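PDB 4CIC: transcriptional regulator, BadM/Rrf2 family from Thermincola potens, which probably binds DNA through a helix-turn-helix motif as a dimeric IscR-type transcription factor, regulating genes of iron-sulfur cluster biogenesis. Local coordinates for residues 78-81 with 82-86; 51-55 with 56-60; 118-121 with 122-126; 39-43 with 44-48. The protein carries 3 engineered substitutions. All blocks are in the same frame, centred on the assembly; numbering follows the deposited sequence. Where two conformers were deposited one is given.

Interaction 1. Residues 78-81 with 82-86; sequences IKVG and DIIRV. With NA (sodium ion), chain D.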
loop_
_atom_site.group_PDB
_atom_site.type_symbol
_atom_site.label_atom_id
_atom_site.label_comp_id
_atom_site.label_asym_id
_atom_site.label_seq_id
_atom_site.Cartn_x
_atom_site.Cartn_y
_atom_site.Cartn_z
ATOM N N ILE A 78 -5.867 -20.386 -4.658
ATOM C CA ILE A 78 -6.363 -19.010 -4.584
ATOM C C ILE A 78 -5.337 -18.148 -3.866
ATOM O O ILE A 78 -5.157 -18.280 -2.656
ATOM C CB ILE A 78 -7.738 -18.925 -3.842
ATOM C CG1 ILE A 78 -8.768 -19.793 -4.555
ATOM C CG2 ILE A 78 -8.211 -17.459 -3.786
ATOM C CD1 ILE A 78 -10.084 -19.947 -3.797
ATOM N N LYS A 79 -4.680 -17.246 -4.603
ATOM C CA LYS A 79 -3.783 -16.265 -3.991
ATOM C C LYS A 79 -4.583 -15.102 -3.415
ATOM O O LYS A 79 -5.635 -14.761 -3.934
ATOM C CB LYS A 79 -2.796 -15.692 -5.030
ATOM C CG LYS A 79 -1.886 -16.726 -5.639
ATOM C CD LYS A 79 -1.152 -16.174 -6.836
ATOM C CE LYS A 79 -0.263 -17.237 -7.459
ATOM N NZ LYS A 79 0.518 -16.683 -8.611
ATOM N N VAL A 80 -4.094 -14.487 -2.343
ATOM C CA VAL A 80 -4.780 -13.324 -1.802
ATOM C C VAL A 80 -4.870 -12.255 -2.894
ATOM O O VAL A 80 -5.880 -11.563 -3.029
ATOM C CB VAL A 80 -4.078 -12.771 -0.551
ATOM C CG1 VAL A 80 -4.763 -11.512 -0.087
ATOM C CG2 VAL A 80 -4.137 -13.820 0.564
ATOM N N GLY A 81 -3.806 -12.123 -3.667
ATOM C CA GLY A 81 -3.809 -11.182 -4.774
ATOM C C GLY A 81 -4.896 -11.416 -5.820
ATOM O O GLY A 81 -5.369 -10.458 -6.442
ATOM N N ASP A 82 -5.266 -12.678 -6.049
ATOM C CA ASP A 82 -6.364 -13.018 -6.961
ATOM C C ASP A 82 -7.669 -12.411 -6.455
ATOM O O ASP A 82 -8.496 -11.945 -7.232
ATOM C CB ASP A 82 -6.620 -14.532 -7.030
ATOM C CG ASP A 82 -5.490 -15.329 -7.672
ATOM O OD1 ASP A 82 -4.717 -14.765 -8.473
ATOM O OD2 ASP A 82 -5.410 -16.558 -7.389
ATOM N N ILE A 83 -7.888 -12.493 -5.147
ATOM C CA ILE A 83 -9.103 -11.960 -4.563
ATOM C C ILE A 83 -9.117 -10.436 -4.730
ATOM O O ILE A 83 -10.121 -9.844 -5.131
ATOM C CB ILE A 83 -9.178 -12.304 -3.065
ATOM C CG1 ILE A 83 -9.194 -13.825 -2.879
ATOM C CG2 ILE A 83 -10.353 -11.598 -2.430
ATOM C CD1 ILE A 83 -8.954 -14.247 -1.427
ATOM N N ILE A 84 -7.985 -9.804 -4.437
ATOM C CA ILE A 84 -7.888 -8.356 -4.555
ATOM C C ILE A 84 -8.093 -7.920 -6.012
ATOM O O ILE A 84 -8.819 -6.974 -6.279
ATOM C CB ILE A 84 -6.530 -7.855 -4.018
ATOM C CG1 ILE A 84 -6.410 -8.147 -2.509
ATOM C CG2 ILE A 84 -6.347 -6.378 -4.292
ATOM C CD1 ILE A 84 -7.600 -7.710 -1.696
ATOM N N ARG A 85 -7.468 -8.606 -6.957
ATOM C CA ARG A 85 -7.677 -8.276 -8.372
ATOM C C ARG A 85 -9.140 -8.331 -8.822
ATOM O O ARG A 85 -9.615 -7.461 -9.563
ATOM C CB ARG A 85 -6.835 -9.170 -9.269
ATOM C CG ARG A 85 -5.387 -8.757 -9.336
ATOM C CD ARG A 85 -4.642 -9.618 -10.317
ATOM N NE ARG A 85 -3.207 -9.464 -10.153
ATOM C CZ ARG A 85 -2.464 -10.261 -9.398
ATOM N NH1 ARG A 85 -3.035 -11.268 -8.754
ATOM N NH2 ARG A 85 -1.157 -10.058 -9.292
ATOM N N VAL A 86 -9.853 -9.350 -8.362
ATOM C CA VAL A 86 -11.269 -9.483 -8.685
ATOM C C VAL A 86 -12.057 -8.261 -8.172
ATOM O O VAL A 86 -12.866 -7.666 -8.895
ATOM C CB VAL A 86 -11.827 -10.776 -8.089
ATOM C CG1 VAL A 86 -13.340 -10.701 -7.984
ATOM C CG2 VAL A 86 -11.376 -11.949 -8.929
HETATM NA NA NA D . -11.662 -6.665 -10.827
#

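Interaction 2. Residues 51-55 with 56-60; sequences AVLRK and AGLVK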
loop_
_atom_site.group_PDB
_atom_site.type_symbol
_atom_site.label_atom_id
_atom_site.label_comp_id
_atom_site.label_asym_id
_atom_site.label_seq_id
_atom_site.Cartn_x
_atom_site.Cartn_y
_atom_site.Cartn_z
ATOM N N ALA A 51 -21.510 -11.814 -4.404
ATOM C CA ALA A 51 -22.022 -11.802 -5.772
ATOM C C ALA A 51 -20.889 -11.618 -6.775
ATOM O O ALA A 51 -20.851 -12.290 -7.809
ATOM C CB ALA A 51 -23.079 -10.734 -5.957
ATOM N N VAL A 52 -19.976 -10.695 -6.487
ATOM C CA VAL A 52 -18.839 -10.487 -7.373
ATOM C C VAL A 52 -17.879 -11.680 -7.353
ATOM O O VAL A 52 -17.448 -12.152 -8.401
ATOM C CB VAL A 52 -18.094 -9.169 -7.029
ATOM C CG1 VAL A 52 -16.918 -8.960 -7.962
ATOM C CG2 VAL A 52 -19.067 -8.002 -7.119
ATOM N N LEU A 53 -17.580 -12.193 -6.166
ATOM C CA LEU A 53 -16.681 -13.333 -6.048
ATOM C C LEU A 53 -17.257 -14.544 -6.776
ATOM O O LEU A 53 -16.518 -15.357 -7.330
ATOM C CB LEU A 53 -16.429 -13.663 -4.578
ATOM C CG LEU A 53 -15.678 -12.586 -3.797
ATOM C CD1 LEU A 53 -15.642 -12.963 -2.341
ATOM C CD2 LEU A 53 -14.270 -12.481 -4.335
ATOM N N ARG A 54 -18.579 -14.633 -6.802
ATOM C CA ARG A 54 -19.259 -15.741 -7.495
ATOM C C ARG A 54 -19.139 -15.604 -9.010
ATOM O O ARG A 54 -18.828 -16.567 -9.708
ATOM C CB ARG A 54 -20.727 -15.803 -7.085
ATOM C CG ARG A 54 -21.335 -17.195 -7.187
ATOM C CD ARG A 54 -22.758 -17.219 -6.658
ATOM N NE ARG A 54 -23.722 -17.401 -7.737
ATOM C CZ ARG A 54 -25.039 -17.346 -7.579
ATOM N NH1 ARG A 54 -25.555 -17.109 -6.382
ATOM N NH2 ARG A 54 -25.839 -17.521 -8.623
ATOM N N LYS A 55 -19.375 -14.399 -9.516
ATOM C CA LYS A 55 -19.221 -14.134 -10.946
ATOM C C LYS A 55 -17.792 -14.427 -11.393
ATOM O O LYS A 55 -17.564 -14.875 -12.515
ATOM C CB LYS A 55 -19.557 -12.676 -11.268
ATOM C CG LYS A 55 -21.028 -12.315 -11.150
ATOM C CD LYS A 55 -21.261 -10.894 -11.661
ATOM C CE LYS A 55 -22.712 -10.448 -11.488
ATOM N NZ LYS A 55 -23.010 -10.038 -10.088
ATOM N N ALA A 56 -16.840 -14.173 -10.500
ATOM C CA ALA A 56 -15.422 -14.369 -10.784
ATOM C C ALA A 56 -15.003 -15.826 -10.777
ATOM O O ALA A 56 -13.913 -16.165 -11.229
ATOM C CB ALA A 56 -14.589 -13.613 -9.771
ATOM N N GLY A 57 -15.848 -16.688 -10.229
ATOM C CA GLY A 57 -15.527 -18.102 -10.193
ATOM C C GLY A 57 -14.704 -18.463 -8.967
ATOM O O GLY A 57 -14.072 -19.519 -8.933
ATOM N N LEU A 58 -14.721 -17.596 -7.959
ATOM C CA LEU A 58 -13.991 -17.840 -6.715
ATOM C C LEU A 58 -14.853 -18.557 -5.676
ATOM O O LEU A 58 -14.334 -19.228 -4.795
ATOM C CB LEU A 58 -13.449 -16.541 -6.119
ATOM C CG LEU A 58 -12.182 -16.038 -6.820
ATOM C CD1 LEU A 58 -11.743 -14.683 -6.276
ATOM C CD2 LEU A 58 -11.075 -17.086 -6.652
ATOM N N VAL A 59 -16.165 -18.362 -5.766
ATOM C CA VAL A 59 -17.079 -19.050 -4.864
ATOM C C VAL A 59 -18.265 -19.557 -5.651
ATOM O O VAL A 59 -18.571 -19.065 -6.739
ATOM C CB VAL A 59 -17.598 -18.144 -3.731
ATOM C CG1 VAL A 59 -16.441 -17.521 -2.952
ATOM C CG2 VAL A 59 -18.509 -17.082 -4.285
ATOM N N LYS A 60 -18.904 -20.594 -5.123
ATOM C CA LYS A 60 -20.078 -21.136 -5.784
ATOM C C LYS A 60 -21.175 -21.377 -4.760
ATOM O O LYS A 60 -20.912 -21.552 -3.569
ATOM C CB LYS A 60 -19.741 -22.422 -6.543
ATOM C CG LYS A 60 -19.054 -23.469 -5.701
ATOM C CD LYS A 60 -18.765 -24.740 -6.495
ATOM C CE LYS A 60 -20.039 -25.475 -6.857
ATOM N NZ LYS A 60 -19.737 -26.703 -7.644
HETATM O O HOH W 1 -18.883 -19.579 -9.331
#

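Interaction 3. Residues 118-121 with 122-126; sequences EKVK and KSIEE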
loop_
_atom_site.group_PDB
_atom_site.type_symbol
_atom_site.label_atom_id
_atom_site.label_comp_id
_atom_site.label_asym_id
_atom_site.label_seq_id
_atom_site.Cartn_x
_atom_site.Cartn_y
_atom_site.Cartn_z
ATOM N N GLU A 118 5.585 3.015 -8.218
ATOM C CA GLU A 118 5.480 1.789 -9.003
ATOM C C GLU A 118 6.210 0.670 -8.279
ATOM O O GLU A 118 5.788 -0.488 -8.312
ATOM C CB GLU A 118 6.053 1.995 -10.406
ATOM C CG GLU A 118 5.884 0.815 -11.347
ATOM C CD GLU A 118 6.967 -0.242 -11.182
ATOM O OE1 GLU A 118 7.999 0.061 -10.540
ATOM O OE2 GLU A 118 6.787 -1.375 -11.692
ATOM N N LYS A 119 7.315 1.019 -7.629
ATOM C CA LYS A 119 8.080 0.045 -6.857
ATOM C C LYS A 119 7.314 -0.408 -5.621
ATOM O O LYS A 119 7.349 -1.596 -5.262
ATOM C CB LYS A 119 9.448 0.609 -6.463
ATOM C CG LYS A 119 10.477 0.499 -7.567
ATOM C CD LYS A 119 11.668 1.398 -7.304
ATOM C CE LYS A 119 12.604 1.424 -8.498
ATOM N NZ LYS A 119 13.723 2.379 -8.285
ATOM N N VAL A 120 6.625 0.527 -4.971
ATOM C CA VAL A 120 5.733 0.166 -3.864
ATOM C C VAL A 120 4.658 -0.802 -4.347
ATOM O O VAL A 120 4.398 -1.828 -3.704
ATOM C CB VAL A 120 5.073 1.403 -3.246
ATOM C CG1 VAL A 120 4.059 1.015 -2.185
ATOM C CG2 VAL A 120 6.150 2.315 -2.634
ATOM N N LYS A 121 4.042 -0.481 -5.478
ATOM C CA LYS A 121 2.962 -1.332 -6.018
ATOM C C LYS A 121 3.458 -2.742 -6.309
ATOM O O LYS A 121 2.787 -3.737 -6.000
ATOM C CB LYS A 121 2.417 -0.715 -7.305
ATOM C CG LYS A 121 1.392 -1.588 -8.025
ATOM C CD LYS A 121 1.181 -1.074 -9.450
ATOM C CE LYS A 121 0.212 -1.939 -10.234
ATOM N NZ LYS A 121 0.018 -1.399 -11.609
ATOM N N LYS A 122 4.636 -2.823 -6.905
ATOM C CA LYS A 122 5.194 -4.111 -7.282
ATOM C C LYS A 122 5.445 -4.973 -6.053
ATOM O O LYS A 122 5.181 -6.188 -6.080
ATOM C CB LYS A 122 6.483 -3.902 -8.082
ATOM C CG LYS A 122 6.606 -4.814 -9.282
ATOM C CD LYS A 122 5.434 -4.656 -10.231
ATOM C CE LYS A 122 5.490 -5.719 -11.315
ATOM N NZ LYS A 122 5.717 -7.079 -10.732
ATOM N N SER A 123 5.908 -4.350 -4.969
ATOM C CA SER A 123 6.247 -5.101 -3.764
ATOM C C SER A 123 4.979 -5.620 -3.101
ATOM O O SER A 123 4.965 -6.743 -2.593
ATOM C CB SER A 123 7.034 -4.259 -2.763
ATOM O OG SER A 123 6.187 -3.341 -2.086
ATOM N N ILE A 124 3.927 -4.803 -3.101
ATOM C CA ILE A 124 2.618 -5.244 -2.591
ATOM C C ILE A 124 2.068 -6.420 -3.402
ATOM O O ILE A 124 1.574 -7.428 -2.836
ATOM C CB ILE A 124 1.589 -4.106 -2.625
ATOM C CG1 ILE A 124 2.027 -2.970 -1.695
ATOM C CG2 ILE A 124 0.182 -4.637 -2.273
ATOM C CD1 ILE A 124 1.132 -1.739 -1.802
ATOM N N GLU A 125 2.143 -6.296 -4.728
ATOM C CA GLU A 125 1.713 -7.372 -5.617
ATOM C C GLU A 125 2.500 -8.643 -5.335
ATOM O O GLU A 125 1.927 -9.756 -5.319
ATOM C CB GLU A 125 1.856 -6.963 -7.084
ATOM C CG GLU A 125 1.401 -8.037 -8.074
ATOM C CD GLU A 125 1.647 -7.627 -9.521
ATOM O OE1 GLU A 125 2.335 -6.605 -9.739
ATOM O OE2 GLU A 125 1.157 -8.325 -10.435
ATOM N N GLU A 126 3.796 -8.499 -5.068
ATOM C CA GLU A 126 4.603 -9.680 -4.772
ATOM C C GLU A 126 4.183 -10.364 -3.466
ATOM O O GLU A 126 4.080 -11.597 -3.419
ATOM C CB GLU A 126 6.098 -9.369 -4.752
ATOM C CG GLU A 126 6.934 -10.562 -5.217
ATOM C CD GLU A 126 8.202 -10.783 -4.403
ATOM O OE1 GLU A 126 8.613 -9.868 -3.657
ATOM O OE2 GLU A 126 8.788 -11.883 -4.513
#

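Interaction 4. Residues 39-43 with 44-48; sequences QGLSE and PYLEQ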
loop_
_atom_site.group_PDB
_atom_site.type_symbol
_atom_site.label_atom_id
_atom_site.label_comp_id
_atom_site.label_asym_id
_atom_site.label_seq_id
_atom_site.Cartn_x
_atom_site.Cartn_y
_atom_site.Cartn_z
ATOM N N GLN A 39 -17.458 -13.404 11.397
ATOM C CA GLN A 39 -16.458 -12.410 10.999
ATOM C C GLN A 39 -16.812 -10.986 11.386
ATOM O O GLN A 39 -16.021 -10.062 11.165
ATOM C CB GLN A 39 -16.185 -12.493 9.493
ATOM C CG GLN A 39 -15.643 -13.847 9.034
ATOM C CD GLN A 39 -14.399 -14.273 9.792
ATOM O OE1 GLN A 39 -13.569 -13.446 10.174
ATOM N NE2 GLN A 39 -14.268 -15.568 10.019
ATOM N N GLY A 40 -17.995 -10.805 11.962
ATOM C CA GLY A 40 -18.461 -9.480 12.337
ATOM C C GLY A 40 -18.615 -8.596 11.116
ATOM O O GLY A 40 -18.090 -7.484 11.069
ATOM N N LEU A 41 -19.322 -9.103 10.113
ATOM C CA LEU A 41 -19.553 -8.353 8.884
ATOM C C LEU A 41 -21.026 -8.067 8.720
ATOM O O LEU A 41 -21.867 -8.829 9.196
ATOM C CB LEU A 41 -19.078 -9.143 7.670
ATOM C CG LEU A 41 -17.724 -9.829 7.820
ATOM C CD1 LEU A 41 -17.416 -10.659 6.590
ATOM C CD2 LEU A 41 -16.633 -8.794 8.081
ATOM N N SER A 42 -21.346 -6.985 8.025
ATOM C CA SER A 42 -22.738 -6.674 7.753
ATOM C C SER A 42 -23.202 -7.591 6.642
ATOM O O SER A 42 -22.525 -7.736 5.623
ATOM C CB SER A 42 -22.907 -5.211 7.349
ATOM O OG SER A 42 -23.529 -5.100 6.080
ATOM N N GLU A 43 -24.339 -8.251 6.849
ATOM C CA GLU A 43 -24.868 -9.163 5.831
ATOM C C GLU A 43 -25.127 -8.526 4.455
ATOM O O GLU A 43 -24.778 -9.129 3.445
ATOM C CB GLU A 43 -26.140 -9.870 6.317
ATOM C CG GLU A 43 -25.901 -10.949 7.345
ATOM C CD GLU A 43 -27.135 -11.797 7.581
ATOM O OE1 GLU A 43 -27.912 -11.994 6.620
ATOM O OE2 GLU A 43 -27.322 -12.268 8.721
ATOM N N PRO A 44 -25.736 -7.318 4.415
ATOM C CA PRO A 44 -25.968 -6.707 3.100
ATOM C C PRO A 44 -24.673 -6.486 2.335
ATOM O O PRO A 44 -24.626 -6.677 1.120
ATOM C CB PRO A 44 -26.605 -5.361 3.443
ATOM C CG PRO A 44 -27.221 -5.572 4.769
ATOM C CD PRO A 44 -26.344 -6.524 5.498
ATOM N N TYR A 45 -23.623 -6.093 3.041
ATOM C CA TYR A 45 -22.354 -5.822 2.380
ATOM C C TYR A 45 -21.798 -7.136 1.862
ATOM O O TYR A 45 -21.322 -7.219 0.722
ATOM C CB TYR A 45 -21.375 -5.174 3.369
ATOM C CG TYR A 45 -20.131 -4.589 2.739
ATOM C CD1 TYR A 45 -19.064 -5.397 2.369
ATOM C CD2 TYR A 45 -20.023 -3.227 2.531
ATOM C CE1 TYR A 45 -17.924 -4.856 1.795
ATOM C CE2 TYR A 45 -18.884 -2.678 1.967
ATOM C CZ TYR A 45 -17.844 -3.492 1.600
ATOM O OH TYR A 45 -16.711 -2.931 1.030
ATOM N N LEU A 46 -21.860 -8.163 2.712
ATOM C CA LEU A 46 -21.365 -9.492 2.361
ATOM C C LEU A 46 -22.094 -10.073 1.148
ATOM O O LEU A 46 -21.469 -10.675 0.278
ATOM C CB LEU A 46 -21.489 -10.445 3.553
ATOM C CG LEU A 46 -20.935 -11.857 3.322
ATOM C CD1 LEU A 46 -19.462 -11.793 2.950
ATOM C CD2 LEU A 46 -21.135 -12.703 4.571
ATOM N N GLU A 47 -23.416 -9.895 1.097
ATOM C CA GLU A 47 -24.208 -10.352 -0.048
ATOM C C GLU A 47 -23.661 -9.797 -1.351
ATOM O O GLU A 47 -23.543 -10.513 -2.355
ATOM C CB GLU A 47 -25.662 -9.890 0.064
ATOM C CG GLU A 47 -26.535 -10.621 1.057
ATOM C CD GLU A 47 -27.980 -10.145 0.978
ATOM O OE1 GLU A 47 -28.250 -9.212 0.185
ATOM O OE2 GLU A 47 -28.842 -10.697 1.698
ATOM N N GLN A 48 -23.360 -8.501 -1.338
ATOM C CA GLN A 48 -22.870 -7.854 -2.540
ATOM C C GLN A 48 -21.467 -8.315 -2.899
ATOM O O GLN A 48 -21.141 -8.470 -4.073
ATOM C CB GLN A 48 -22.939 -6.331 -2.392
ATOM C CG GLN A 48 -24.383 -5.846 -2.300
ATOM C CD GLN A 48 -24.495 -4.338 -2.200
ATOM O OE1 GLN A 48 -23.797 -3.615 -2.902
ATOM N NE2 GLN A 48 -25.392 -3.858 -1.339
#

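Interaction 1. Residues 78-81 with 82-86
Ile78 lays its CG2 branch against CG1 of Ile83, 3.9 Å away, and the two side chains cross at about a right angle. Lys79, the N-cap residue, gives its backbone N to the carboxylate of Asp82: N to OD2 is 3.0 Å, and the donor sits 54° out of the carboxylate plane. Asp82 CG lies beside its own backbone N (chi1 -67°), which folds the carboxylate back over the start of the helix. Lys79 O in turn receives weak bonds from the N atoms of Asp82 and Ile83. Together these contacts make the N3-to-N-cap half of a capping box, bracketed by a hydrophobic staple between Ile78 and Ile83, at the start of helix 80-87. Val80 O then accepts from Ile84 N at 3.1 Å. Gly81 O takes Arg85 N at 2.8 Å, and Arg85 CG rests 3.4 Å from the same Gly81 O. The guanidinium of Arg85 reaches beyond this turn to salt bridges with Asp129 and Glu125. At the far end, the carbonyl O atoms of Arg85 and Val86, with that of Glu88, hold a sodium ion; Arg85 O stands 2.5 Å from the metal.

Interaction 2. Residues 51-55 with 56-60
Leu53 and Leu58 meet through their branch ends, CD2 of Leu53 to CD1 of Leu58 at 3.9 Å, beside a Schellman motif that ends helix 43-55 and leads into strand 59-62. This is the join between the probable DNA-recognition helix and the beta hairpin that forms the wing of the winged helix-turn-helix fold. Two backbone bonds define the motif. Leu58 N reaches back to Leu53 O at 2.9 Å, almost in line with the carbonyl, whereas Gly57 N bonds to Arg54 O at 3.0 Å from above the carbonyl plane, with a C=O...N angle of only 112°. Gly57 makes the reversal with a positive phi of 87°, a conformation in which a CB would press on the carbonyl before it. Ahead of the turn, Ala56 N still makes a helical bond to Val52 O, and past the turn Val59 N makes a weak, non-helical bond to Leu53 O. In the conformer described, Val59 CG2 lies 3.8 Å from Arg54 CB, the two side chains crossing at about a right angle, and Arg54 CA points its hydrogen at Val59 O, 3.5 Å away. Farther out, Met18 of helix 9-23 packs on Leu53, Leu58 and Val59, and Val86 of helix 80-87 packs on Ala56 and Leu58. Leu58 and Lys60 also share backbone bonds with Ala72 and Ile70, which tie the turn to the partner strand. A single water bridges the turn, donating to both Arg54 O and Val59 O, the latter at 2.7 Å.

Interaction 3. Residues 118-121 with 122-126
The carboxylate of Glu118 lies alongside the Lys122 chain, OE2 meeting methylene CD at 3.8 Å from a position obliquely off the carboxylate plane. Lys122 then bends at chi2 (57°) and carries its ammonium away from Glu118 to Glu125 one turn on: NZ to OE1 is 3.6 Å, a salt bridge in which the nitrogen stands well above the plane of the Glu125 carboxylate. OE2 of Glu125 pairs instead with Arg85, so one carboxylate is shared by two cations, which would be expected to favour its ionised state. Another side of the helix turns on Val120 O, which holds two donors: Ile124 N at 3.1 Å and the hydroxyl OG of Ser123 at 2.8 Å. Ser123 chi1 of 76° swings OG back over the preceding turn to make this bond. The Val120 and Ile124 side chains lie side by side, pointing the same way, with CG1 of Val120 4.0 Å from CD1 of Ile124. This is regular helix, Glu125 N bonding to Lys121 O at 2.9 Å. Val120, Ser123 and Ile124 face the second subunit, where Ile124 meets Ile124 of the other chain and Ser123 makes a weak hydrogen bond to Ser123 of that chain. Helix 112-129 thus forms part of the dimer interface, while Glu125 joins it to helix 80-87 of its own chain.

Interaction 4. Residues 39-43 with 44-48
Ser42 caps the start of helix 43-55: its OG accepts Tyr45 N at 3.2 Å in a fairly straight bond (161° at the hydrogen), occupying an amide that the first turn cannot satisfy from its own carbonyls. The same OG lies 3.2 Å from Pro44 CD, against the proline ring, whose nitrogen has no hydrogen to offer at this early position. Among backbone bonds, Ser42 O takes Leu46 N at 3.0 Å, and Glu43 O takes Glu47 N at 2.8 Å. Apolar contact comes from Leu41, just ahead of the cap, whose CD1 reaches Leu46 CD1 at 4.3 Å; the pair spans the cap as a hydrophobic staple. As for charge, Glu43 OE1 and Glu47 OE2 stand 5.2 Å apart, like charges not in contact, whose repulsion is probably slight. Gly40, with positive phi, is the first residue to leave helix 32-39; in this helix-turn-helix protein residues 40-42 are consistent with the turn, and helix 43-55 with the DNA-recognition helix. Leu46 packs on Ile35 and Ala36 of helix 32-39 and on Ala17 of helix 9-23, where Leu41 also meets Tyr13, while Tyr45 OH bonds to Thr9.

From the N terminus the contacts come in the order 4, 2, 1, 3; each is local and closed before the next begins, so none nests or crosses. Interactions 4 and 2 lie at the two ends of helix 43-55: the first closes the turn from helix 32-39, the second the turn into strand 59-62. Interaction 1 opens helix 80-87 and packs back on interaction 2, with Val86 CG1 3.6 Å from Ala56 CB. Interaction 3, in helix 112-129, joins interaction 1 through Arg85 NH2 and Glu125 OE2, 3.1 Å apart. Helix 80-87 thereby links the probable DNA-binding elements to the dimer helix; interactions 1 and 3 both touch the second subunit.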